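Local coordinates for protein 3-hydroxyisobutyrate dehydrogenase (Salmonella typhimurium, PDB 3G0O) that probably oxidises L-threonate to 2-oxo-tetronate with NAD(+), which it prefers to NADP(+), as an enzyme related to 3-hydroxyisobutyrate dehydrogenases, at residues 15-20 / 42-46. Sequence-based numbering, arbitrary orientation.
Sequences LGSMGM and ACANL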
loop_
_atom_site.group_PDB
_atom_site.type_symbol
_atom_site.label_atom_id
_atom_site.label_comp_id
_atom_site.label_asym_id
_atom_site.label_seq_id
_atom_site.Cartn_x
_atom_site.Cartn_y
_atom_site.Cartn_z
ATOM N N LEU A 15 -20.082 -11.884 15.136
ATOM C CA LEU A 15 -19.115 -11.367 16.088
ATOM C C LEU A 15 -17.672 -11.765 15.798
ATOM O O LEU A 15 -16.949 -12.238 16.682
ATOM C CB LEU A 15 -19.511 -11.793 17.504
ATOM C CG LEU A 15 -20.888 -11.266 17.929
ATOM C CD1 LEU A 15 -21.268 -11.848 19.285
ATOM C CD2 LEU A 15 -20.863 -9.742 17.971
ATOM N N GLY A 16 -17.267 -11.578 14.548
ATOM C CA GLY A 16 -15.899 -11.869 14.165
ATOM C C GLY A 16 -15.076 -10.695 14.658
ATOM O O GLY A 16 -15.529 -9.951 15.526
ATOM N N SER A 17 -13.880 -10.510 14.115
ATOM C CA SER A 17 -13.030 -9.405 14.543
ATOM C C SER A 17 -13.716 -8.055 14.369
ATOM O O SER A 17 -13.711 -7.222 15.281
ATOM C CB SER A 17 -11.717 -9.415 13.760
ATOM O OG SER A 17 -10.937 -10.544 14.105
HETATM N N MSE A 18 -14.309 -7.843 13.199
HETATM C CA MSE A 18 -14.983 -6.586 12.913
HETATM C C MSE A 18 -16.257 -6.444 13.743
HETATM O O MSE A 18 -16.528 -5.378 14.290
HETATM C CB MSE A 18 -15.314 -6.488 11.420
HETATM C CG MSE A 18 -14.085 -6.474 10.500
HETATM SE SE MSE A 18 -12.866 -4.980 10.816
HETATM C CE MSE A 18 -13.762 -3.632 9.755
ATOM N N GLY A 19 -17.021 -7.528 13.838
ATOM C CA GLY A 19 -18.263 -7.514 14.594
ATOM C C GLY A 19 -18.078 -7.233 16.071
ATOM O O GLY A 19 -18.844 -6.467 16.656
HETATM N N MSE A 20 -17.072 -7.855 16.682
HETATM C CA MSE A 20 -16.813 -7.633 18.099
HETATM C C MSE A 20 -16.439 -6.176 18.320
HETATM O O MSE A 20 -16.850 -5.566 19.308
HETATM C CB MSE A 20 -15.692 -8.544 18.606
HETATM C CG MSE A 20 -16.153 -9.938 19.017
HETATM SE SE MSE A 20 -17.507 -9.936 20.431
HETATM C CE MSE A 20 -16.409 -9.387 21.927
ATOM N N ALA A 42 -17.629 -15.710 22.104
ATOM C CA ALA A 42 -17.801 -14.317 21.692
ATOM C C ALA A 42 -19.008 -13.758 22.449
ATOM O O ALA A 42 -18.981 -12.638 22.964
ATOM C CB ALA A 42 -18.047 -14.240 20.187
ATOM N N CYS A 43 -20.066 -14.559 22.516
ATOM C CA CYS A 43 -21.281 -14.154 23.204
ATOM C C CYS A 43 -21.019 -13.912 24.683
ATOM O O CYS A 43 -21.396 -12.875 25.227
ATOM C CB CYS A 43 -22.357 -15.221 23.020
ATOM S SG CYS A 43 -22.926 -15.372 21.311
ATOM N N ALA A 44 -20.355 -14.866 25.328
ATOM C CA ALA A 44 -20.040 -14.750 26.747
ATOM C C ALA A 44 -19.240 -13.488 27.048
ATOM O O ALA A 44 -19.497 -12.809 28.042
ATOM C CB ALA A 44 -19.272 -15.984 27.216
ATOM N N ASN A 45 -18.265 -13.167 26.200
ATOM C CA ASN A 45 -17.468 -11.967 26.427
ATOM C C ASN A 45 -18.319 -10.718 26.355
ATOM O O ASN A 45 -18.122 -9.784 27.128
ATOM C CB ASN A 45 -16.351 -11.820 25.397
ATOM C CG ASN A 45 -15.262 -12.826 25.581
ATOM O OD1 ASN A 45 -14.943 -13.209 26.707
ATOM N ND2 ASN A 45 -14.665 -13.258 24.476
ATOM N N LEU A 46 -19.250 -10.696 25.407
ATOM C CA LEU A 46 -20.112 -9.538 25.238
ATOM C C LEU A 46 -21.003 -9.362 26.462
ATOM O O LEU A 46 -21.198 -8.243 26.938
ATOM C CB LEU A 46 -20.961 -9.696 23.974
ATOM C CG LEU A 46 -21.340 -8.386 23.284
ATOM C CD1 LEU A 46 -20.072 -7.629 22.895
ATOM C CD2 LEU A 46 -22.180 -8.678 22.050
#
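Met20 N donates a hydrogen bond to Gly16 O (N to O 2.8 Å), in the first turn of helix 17-28, where Gly16 is the N-cap residue. Met20, a selenomethionine, also meets helix 40-48. Its SE atom stands 4.0 Å from Ala42 O, a loose contact and not a bond. No hydrogen bond joins the two segments, and what meets is mostly apolar. Leu15 CB faces helix 40-48 and packs on Ala42 CB at 3.9 Å. With CG anti to the carbonyl carbon (chi1 -61°), Leu15 CD1 comes 4.3 Å from Leu46 CD2 and 4.4 Å from Cys43 SG. Leu15 lies in the turn between strand 9-13 and helix 17-28, within a GxGxxG pattern that includes Gly16 and Gly19. This is consistent with the dinucleotide-binding turn of a Rossmann domain. The helix of the first beta-alpha-beta crossover here packs on helix 40-48, which follows strand 32-36. Two successive bends in the Met20 side chain (chi2 -59°, chi3 -71°) bring its CE to Leu46 CD1 and Asn45 CB, each at 4.2 Å. The Met20 and Leu46 side chains point opposite ways as they pass. Leu15 N is hydrogen-bonded to Asp37 OD1, just after strand 32-36.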